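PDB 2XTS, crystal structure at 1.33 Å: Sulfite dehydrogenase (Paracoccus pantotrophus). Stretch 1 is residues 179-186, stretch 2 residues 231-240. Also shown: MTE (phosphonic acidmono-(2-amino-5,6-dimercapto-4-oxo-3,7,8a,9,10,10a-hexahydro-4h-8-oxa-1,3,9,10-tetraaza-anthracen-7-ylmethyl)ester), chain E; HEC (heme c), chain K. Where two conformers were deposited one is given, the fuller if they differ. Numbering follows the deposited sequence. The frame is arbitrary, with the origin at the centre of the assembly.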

ATOM      1  N   ASN A 179       2.433   3.611 -26.956  1.00  6.70           N
ATOM      2  CA  ASN A 179       1.116   3.357 -26.384  1.00  6.77           C
ATOM      3  C   ASN A 179       0.164   4.526 -26.560  1.00  6.40           C
ATOM      4  O   ASN A 179      -0.651   4.826 -25.700  1.00  7.79           O
ATOM      5  CB  ASN A 179       1.233   3.008 -24.905  1.00  6.81           C
ATOM      6  CG  ASN A 179       0.072   2.152 -24.407  1.00  7.54           C
ATOM      7  OD1 ASN A 179      -0.858   2.625 -23.728  1.00 10.41           O
ATOM      8  ND2 ASN A 179       0.104   0.893 -24.782  1.00  7.20           N
ATOM      9  N   GLY A 180       0.228   5.186 -27.707  1.00  6.03           N
ATOM     10  CA  GLY A 180      -0.596   6.366 -27.896  1.00  7.11           C
ATOM     11  C   GLY A 180      -2.061   6.001 -27.902  1.00  6.73           C
ATOM     12  O   GLY A 180      -2.459   5.044 -28.545  1.00  7.39           O
ATOM     13  N   ARG A 181      -2.863   6.791 -27.185  1.00  6.94           N
ATOM     14  CA  ARG A 181      -4.295   6.604 -27.099  1.00  6.39           C
ATOM     15  C   ARG A 181      -5.009   7.948 -27.140  1.00  6.61           C
ATOM     16  O   ARG A 181      -4.536   8.932 -26.568  1.00  7.47           O
ATOM     17  CB  ARG A 181      -4.705   5.843 -25.816  1.00  7.20           C
ATOM     18  CG  ARG A 181      -4.377   4.360 -25.814  1.00  7.72           C
ATOM     19  CD  ARG A 181      -5.086   3.600 -26.912  1.00  6.61           C
ATOM     20  NE  ARG A 181      -6.528   3.656 -26.855  1.00  6.24           N
ATOM     21  CZ  ARG A 181      -7.338   2.795 -26.256  1.00  7.05           C
ATOM     22  NH1 ARG A 181      -6.883   1.756 -25.591  1.00  7.36           N
ATOM     23  NH2 ARG A 181      -8.640   2.966 -26.341  1.00  8.36           N
ATOM     24  N   SER A 182      -6.194   7.943 -27.754  1.00  7.08           N
ATOM     25  CA  SER A 182      -7.048   9.114 -27.883  1.00  7.75           C
ATOM     26  C   SER A 182      -8.158   9.140 -26.839  1.00  7.49           C
ATOM     27  O   SER A 182      -8.824   8.132 -26.586  1.00  8.43           O
ATOM     28  CB  SER A 182      -7.693   9.108 -29.248  1.00  8.51           C
ATOM     29  OG  SER A 182      -6.728   9.067 -30.276  1.00  9.06           O
ATOM     30  N   PHE A 183      -8.383  10.317 -26.245  1.00  7.33           N
ATOM     31  CA  PHE A 183      -9.402  10.511 -25.212  1.00  7.47           C
ATOM     32  C   PHE A 183     -10.338  11.646 -25.624  1.00  7.93           C
ATOM     33  O   PHE A 183      -9.867  12.695 -26.049  1.00  8.06           O
ATOM     34  CB  PHE A 183      -8.742  10.997 -23.917  1.00  7.40           C
ATOM     35  CG  PHE A 183      -7.814  10.040 -23.258  1.00  8.53           C
ATOM     36  CD1 PHE A 183      -6.567   9.804 -23.766  1.00  8.50           C
ATOM     37  CD2 PHE A 183      -8.166   9.426 -22.072  1.00  9.73           C
ATOM     38  CE1 PHE A 183      -5.704   8.927 -23.113  1.00  7.98           C
ATOM     39  CE2 PHE A 183      -7.291   8.584 -21.406  1.00 11.40           C
ATOM     40  CZ  PHE A 183      -6.074   8.314 -21.944  1.00 10.42           C
ATOM     41  N   PRO A 184     -11.648  11.489 -25.413  1.00  8.34           N
ATOM     42  CA  PRO A 184     -12.512  12.654 -25.574  1.00  8.56           C
ATOM     43  C   PRO A 184     -12.251  13.681 -24.481  1.00  8.64           C
ATOM     44  O   PRO A 184     -12.026  13.322 -23.330  1.00  8.48           O
ATOM     45  CB  PRO A 184     -13.915  12.067 -25.436  1.00 10.10           C
ATOM     46  CG  PRO A 184     -13.744  10.891 -24.598  1.00 10.92           C
ATOM     47  CD  PRO A 184     -12.391  10.339 -24.865  1.00  8.62           C
ATOM     48  N   MET A 185     -12.339  14.959 -24.827  1.00  9.70           N
ATOM     49  CA  MET A 185     -12.010  16.016 -23.873  1.00 11.02           C
ATOM     50  C   MET A 185     -12.914  15.977 -22.638  1.00 10.11           C
ATOM     51  O   MET A 185     -12.471  16.295 -21.553  1.00 10.91           O
ATOM     52  CB  MET A 185     -12.090  17.397 -24.551  1.00 12.23           C
ATOM     53  CG  MET A 185     -11.369  18.541 -23.835  1.00 17.07           C
ATOM     54  SD  MET A 185      -9.609  18.248 -23.465  1.00 23.21           S
ATOM     55  CE  MET A 185      -8.968  17.744 -25.038  1.00 22.95           C
ATOM     56  N   GLU A 186     -14.148  15.517 -22.764  1.00 10.25           N
ATOM     57  CA  GLU A 186     -15.024  15.436 -21.596  1.00 11.26           C
ATOM     58  C   GLU A 186     -14.464  14.540 -20.486  1.00 10.55           C
ATOM     59  O   GLU A 186     -14.552  14.853 -19.312  1.00 11.85           O
ATOM     60  CB  GLU A 186     -16.420  14.946 -21.983  1.00 12.71           C
ATOM     61  CG  GLU A 186     -17.417  14.999 -20.837  1.00 17.16           C
ATOM     62  CD  GLU A 186     -18.809  14.502 -21.203  1.00 23.09           C
ATOM     63  OE1 GLU A 186     -19.036  14.031 -22.342  1.00 26.65           O
ATOM     64  OE2 GLU A 186     -19.690  14.589 -20.332  1.00 28.71           O
TER
HETATM   65  N1  MTE E 500       1.978   2.815 -21.210  1.00  1.84           N
HETATM   66  C2  MTE E 500       3.038   2.746 -22.008  1.00  1.98           C
HETATM   67  N2  MTE E 500       3.763   3.865 -22.220  1.00  2.25           N
HETATM   68  N3  MTE E 500       3.423   1.594 -22.589  1.00  1.71           N
HETATM   69  C4  MTE E 500       2.746   0.423 -22.416  1.00  1.99           C
HETATM   70  O4  MTE E 500       3.175  -0.605 -22.980  1.00  2.29           O
HETATM   71  N5  MTE E 500       0.730  -0.661 -21.386  1.00  2.13           N
HETATM   72  C6  MTE E 500      -0.625  -0.290 -21.049  1.00  2.15           C
HETATM   73  C7  MTE E 500      -0.748   0.738 -19.936  1.00  0.97           C
HETATM   74  N8  MTE E 500       0.114   1.861 -20.201  1.00  0.67           N
HETATM   75  C9  MTE E 500       1.560   0.428 -21.583  1.00  1.89           C
HETATM   76  C10 MTE E 500       1.195   1.717 -20.984  1.00  2.16           C
HETATM   77  C1' MTE E 500      -1.501  -1.483 -20.710  1.00  1.65           C
HETATM   78  S1' MTE E 500      -2.059  -2.515 -22.009  1.00  2.47           S
HETATM   79  C2' MTE E 500      -1.927  -1.720 -19.447  1.00  1.29           C
HETATM   80  S2' MTE E 500      -3.065  -2.956 -19.080  1.00  2.44           S
HETATM   81  C3' MTE E 500      -1.420  -0.845 -18.321  1.00  1.67           C
HETATM   82  O3' MTE E 500      -0.416   0.106 -18.711  1.00  1.77           O
HETATM   83  C4' MTE E 500      -0.784  -1.703 -17.243  1.00  2.01           C
HETATM   84  O4' MTE E 500      -0.383  -0.875 -16.143  1.00  2.04           O
HETATM   85  P   MTE E 500       0.671  -1.527 -15.125  1.00  2.05           P
HETATM   86  O1P MTE E 500      -0.143  -2.751 -14.609  1.00  2.28           O
HETATM   87  O2P MTE E 500       1.887  -1.992 -15.856  1.00  2.22           O
HETATM   88  O3P MTE E 500       0.867  -0.502 -14.061  1.00  2.34           O
HETATM   89 FE   HEC K 500       7.137  -5.405 -36.124  1.00  2.28          FE
HETATM   90  CHA HEC K 500       4.130  -5.386 -34.546  1.00  1.88           C
HETATM   91  CHB HEC K 500       5.788  -3.605 -38.684  1.00  2.18           C
HETATM   92  CHC HEC K 500      10.185  -5.135 -37.500  1.00  2.16           C
HETATM   93  CHD HEC K 500       8.309  -7.699 -33.949  1.00  2.26           C
HETATM   94  NA  HEC K 500       5.319  -4.645 -36.537  1.00  2.17           N
HETATM   95  C1A HEC K 500       4.188  -4.804 -35.771  1.00  2.09           C
HETATM   96  C2A HEC K 500       3.057  -4.219 -36.455  1.00  2.38           C
HETATM   97  C3A HEC K 500       3.528  -3.725 -37.609  1.00  2.29           C
HETATM   98  C4A HEC K 500       4.949  -3.985 -37.668  1.00  2.33           C
HETATM   99  CMA HEC K 500       2.757  -2.982 -38.721  1.00  2.58           C
HETATM  100  CAA HEC K 500       1.603  -4.203 -35.914  1.00  2.68           C
HETATM  101  CBA HEC K 500       0.893  -5.528 -36.190  1.00  2.83           C
HETATM  102  CGA HEC K 500      -0.547  -5.518 -35.767  1.00  3.00           C
HETATM  103  O1A HEC K 500      -0.896  -4.861 -34.784  1.00  2.80           O
HETATM  104  O2A HEC K 500      -1.319  -6.172 -36.506  1.00  3.46           O
HETATM  105  NB  HEC K 500       7.861  -4.511 -37.728  1.00  2.19           N
HETATM  106  C1B HEC K 500       7.156  -3.783 -38.681  1.00  2.50           C
HETATM  107  C2B HEC K 500       8.100  -3.138 -39.569  1.00  2.40           C
HETATM  108  C3B HEC K 500       9.325  -3.588 -39.262  1.00  2.47           C
HETATM  109  C4B HEC K 500       9.194  -4.424 -38.095  1.00  1.93           C
HETATM  110  CMB HEC K 500       7.659  -2.311 -40.793  1.00  2.83           C
HETATM  111  CAB HEC K 500      10.654  -3.207 -39.896  1.00  2.74           C
HETATM  112  CBB HEC K 500      10.798  -1.659 -39.933  1.00  3.15           C
HETATM  113  NC  HEC K 500       8.926  -6.279 -35.770  1.00  2.16           N
HETATM  114  C1C HEC K 500      10.060  -6.055 -36.490  1.00  2.30           C
HETATM  115  C2C HEC K 500      11.112  -6.892 -35.970  1.00  2.57           C
HETATM  116  C3C HEC K 500      10.587  -7.608 -34.967  1.00  2.86           C
HETATM  117  C4C HEC K 500       9.195  -7.261 -34.874  1.00  2.14           C
HETATM  118  CMC HEC K 500      12.566  -6.900 -36.490  1.00  3.07           C
HETATM  119  CAC HEC K 500      11.176  -8.705 -34.081  1.00  3.56           C
HETATM  120  CBC HEC K 500      12.520  -8.542 -33.468  1.00  3.09           C
HETATM  121  ND  HEC K 500       6.357  -6.352 -34.533  1.00  2.18           N
HETATM  122  C1D HEC K 500       7.068  -7.182 -33.689  1.00  2.04           C
HETATM  123  C2D HEC K 500       6.286  -7.506 -32.524  1.00  2.35           C
HETATM  124  C3D HEC K 500       5.018  -6.771 -32.697  1.00  2.30           C
HETATM  125  C4D HEC K 500       5.118  -6.102 -33.957  1.00  2.26           C
HETATM  126  CMD HEC K 500       6.656  -8.324 -31.294  1.00  2.92           C
HETATM  127  CAD HEC K 500       3.869  -6.765 -31.704  1.00  2.54           C
HETATM  128  CBD HEC K 500       4.073  -5.620 -30.716  1.00  2.57           C
HETATM  129  CGD HEC K 500       2.950  -5.487 -29.726  1.00  2.69           C
HETATM  130  O1D HEC K 500       1.885  -6.135 -29.896  1.00  3.33           O
HETATM  131  O2D HEC K 500       3.090  -4.646 -28.817  1.00  3.05           O
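Stretch 2 231-240: GIYDKAVESR

Stretch 2 runs antiparallel to stretch 1, as the register tells: Met185 faces Ile232 with CA atoms 8.9 Å apart, Ser182 faces Ala236 with CA atoms at 5.5 Å, and Gly180 faces Ser239 with CA atoms at 6.4 Å. Stretch 1 is extended from Arg181 to Pro184, at the N-cap position right before the helix that begins at Met185; stretch 2 leaves a strand after Tyr233 and continues as loop. No hydrogen bond joins backbone to backbone between the two. Serine side chains make the links, one from each stretch.

Ser182 points toward stretch 2, and its m rotamer (chi1 -57°) brings OG within 3.0 Å of Val237 N, which donates a hydrogen bond at 152°. A short hydroxyl suits this place: it receives the loop's amide while Ser182 CB packs 4.0 Å from Ala236 CB, small side chains meeting where the CA atoms are 5.5 Å apart. Val237, with chi1 at 172° (t), also turns its CB toward stretch 1, 3.6 Å from Ser182 OG.

Ser239 answers from the other side. Its p rotamer (chi1 65°) carries OG to 2.7 Å from Gly180 O, to which it donates a short hydrogen bond. Just before it, Glu238 has phi/psi of 61/55, a left-handed backbone turn. Gly180 has no side chain; an ideal CB there would lie 4.3 Å from Ser239 CB, so this contact alone does not demand glycine.

At the far end the contact is apolar. Met185, t at chi1 and p at chi2 and chi3, curls its flexible thioether so that CE lies 4.0 Å from CD1 of Ile232, whose m, m side chain starts sideways but ends nearer.

Alternation along the strand sends Arg181 and Phe183 away from stretch 2. Arg240 instead serves heme c: its NE and NH2 each donate to HEC O1A at 2.9 Å, and NH2 also reaches HEC O1D at 3.0 Å.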

ATOM      1  N   GLY A 231      -1.184  15.647 -26.766  1.00  8.43           N
ATOM      2  CA  GLY A 231      -1.467  16.379 -27.998  1.00  9.03           C
ATOM      3  C   GLY A 231      -2.941  16.636 -28.104  1.00  9.32           C
ATOM      4  O   GLY A 231      -3.745  15.739 -27.877  1.00  9.76           O
ATOM      5  N   ILE A 232      -3.324  17.856 -28.456  1.00  9.60           N
ATOM      6  CA  ILE A 232      -4.738  18.204 -28.567  1.00 10.27           C
ATOM      7  C   ILE A 232      -5.090  18.299 -30.043  1.00 10.20           C
ATOM      8  O   ILE A 232      -4.495  19.081 -30.763  1.00 10.67           O
ATOM      9  CB  ILE A 232      -5.039  19.530 -27.869  1.00 11.22           C
ATOM     10  CG1 ILE A 232      -4.541  19.508 -26.408  1.00 12.68           C
ATOM     11  CG2 ILE A 232      -6.537  19.817 -27.951  1.00 12.90           C
ATOM     12  CD1 ILE A 232      -5.049  18.333 -25.559  1.00 13.46           C
ATOM     13  N   TYR A 233      -6.042  17.490 -30.480  1.00  9.88           N
ATOM     14  CA  TYR A 233      -6.424  17.366 -31.885  1.00 10.39           C
ATOM     15  C   TYR A 233      -7.936  17.568 -32.027  1.00 10.07           C
ATOM     16  O   TYR A 233      -8.694  17.552 -31.039  1.00 10.42           O
ATOM     17  CB  TYR A 233      -5.974  15.982 -32.430  1.00 10.37           C
ATOM     18  CG  TYR A 233      -4.497  15.729 -32.334  1.00 11.63           C
ATOM     19  CD1 TYR A 233      -3.619  16.279 -33.231  1.00 14.60           C
ATOM     20  CD2 TYR A 233      -3.987  14.912 -31.380  1.00 13.05           C
ATOM     21  CE1 TYR A 233      -2.255  16.064 -33.134  1.00 15.57           C
ATOM     22  CE2 TYR A 233      -2.631  14.686 -31.280  1.00 13.03           C
ATOM     23  CZ  TYR A 233      -1.767  15.246 -32.157  1.00 12.68           C
ATOM     24  OH  TYR A 233      -0.420  14.993 -32.010  1.00 12.96           O
ATOM     25  N   ASP A 234      -8.375  17.728 -33.272  1.00 10.75           N
ATOM     26  CA  ASP A 234      -9.794  17.930 -33.569  1.00 11.41           C
ATOM     27  C   ASP A 234     -10.547  16.635 -33.811  1.00 11.37           C
ATOM     28  O   ASP A 234     -11.755  16.631 -33.940  1.00 12.55           O
ATOM     29  CB  ASP A 234      -9.995  18.941 -34.722  1.00 11.95           C
ATOM     30  CG  ASP A 234      -9.418  18.473 -36.052  1.00 14.30           C
ATOM     31  OD1 ASP A 234      -8.823  17.371 -36.141  1.00 17.79           O
ATOM     32  OD2 ASP A 234      -9.569  19.245 -37.034  1.00 19.58           O
ATOM     33  N   LYS A 235      -9.815  15.527 -33.811  1.00 11.10           N
ATOM     34  CA  LYS A 235     -10.371  14.185 -34.044  1.00 10.98           C
ATOM     35  C   LYS A 235      -9.472  13.154 -33.392  1.00 10.05           C
ATOM     36  O   LYS A 235      -8.343  13.464 -33.057  1.00  9.97           O
ATOM     37  CB  LYS A 235     -10.503  13.862 -35.531  1.00 12.01           C
ATOM     38  CG  LYS A 235      -9.256  13.986 -36.317  1.00 15.38           C
ATOM     39  CD  LYS A 235      -9.516  13.767 -37.801  1.00 19.08           C
ATOM     40  CE  LYS A 235     -10.580  14.716 -38.370  1.00 21.66           C
ATOM     41  NZ  LYS A 235     -10.627  14.849 -39.875  1.00 25.96           N
ATOM     42  N   ALA A 236      -9.977  11.935 -33.226  1.00 10.00           N
ATOM     43  CA  ALA A 236      -9.206  10.861 -32.657  1.00  9.46           C
ATOM     44  C   ALA A 236      -8.048  10.531 -33.596  1.00  8.89           C
ATOM     45  O   ALA A 236      -8.193  10.595 -34.820  1.00  9.74           O
ATOM     46  CB  ALA A 236     -10.093   9.645 -32.438  1.00 10.40           C
ATOM     47  N   VAL A 237      -6.915  10.138 -33.045  1.00  8.75           N
ATOM     48  CA  VAL A 237      -5.795   9.768 -33.881  1.00  8.14           C
ATOM     49  C   VAL A 237      -6.028   8.416 -34.590  1.00  8.17           C
ATOM     50  O   VAL A 237      -5.601   8.220 -35.716  1.00  8.57           O
ATOM     51  CB  VAL A 237      -4.493   9.748 -33.044  1.00  8.88           C
ATOM     52  CG1 VAL A 237      -3.335   9.166 -33.839  1.00  9.77           C
ATOM     53  CG2 VAL A 237      -4.206  11.156 -32.507  1.00  9.94           C
ATOM     54  N   GLU A 238      -6.726   7.505 -33.911  1.00  7.65           N
ATOM     55  CA  GLU A 238      -6.949   6.127 -34.398  0.50  7.41           C
ATOM     56  C   GLU A 238      -5.602   5.433 -34.559  1.00  7.69           C
ATOM     57  O   GLU A 238      -5.210   4.926 -35.619  1.00  8.03           O
ATOM     58  CB  GLU A 238      -7.810   6.070 -35.656  0.50  7.80           C
ATOM     59  CG  GLU A 238      -9.116   6.842 -35.518  0.50  7.05           C
ATOM     60  CD  GLU A 238     -10.186   6.148 -34.704  0.50  9.24           C
ATOM     61  OE1 GLU A 238      -9.877   5.482 -33.694  0.50  9.60           O
ATOM     62  OE2 GLU A 238     -11.357   6.300 -35.091  0.50  8.36           O
ATOM     63  N   SER A 239      -4.881   5.451 -33.458  1.00  7.50           N
ATOM     64  CA  SER A 239      -3.595   4.820 -33.342  1.00  6.76           C
ATOM     65  C   SER A 239      -3.673   3.293 -33.284  1.00  7.08           C
ATOM     66  O   SER A 239      -4.753   2.708 -33.196  1.00  6.98           O
ATOM     67  CB  SER A 239      -2.936   5.337 -32.086  1.00  8.22           C
ATOM     68  OG  SER A 239      -3.714   4.899 -30.982  1.00 10.99           O
ATOM     69  N   ARG A 240      -2.523   2.641 -33.336  1.00  6.94           N
ATOM     70  CA  ARG A 240      -2.471   1.174 -33.349  1.00  6.89           C
ATOM     71  C   ARG A 240      -3.219   0.560 -32.167  1.00  6.81           C
ATOM     72  O   ARG A 240      -3.930  -0.445 -32.322  1.00  7.16           O
ATOM     73  CB  ARG A 240      -1.007   0.721 -33.413  1.00  7.22           C
ATOM     74  CG  ARG A 240      -0.775  -0.769 -33.622  1.00  6.66           C
ATOM     75  CD  ARG A 240      -0.649  -1.569 -32.357  1.00  8.07           C
ATOM     76  NE  ARG A 240      -0.303  -2.933 -32.683  1.00  7.62           N
ATOM     77  CZ  ARG A 240       0.254  -3.806 -31.850  1.00  7.99           C
ATOM     78  NH1 ARG A 240       0.518  -3.478 -30.597  1.00  8.76           N
ATOM     79  NH2 ARG A 240       0.545  -5.016 -32.275  1.00  8.50           N
TER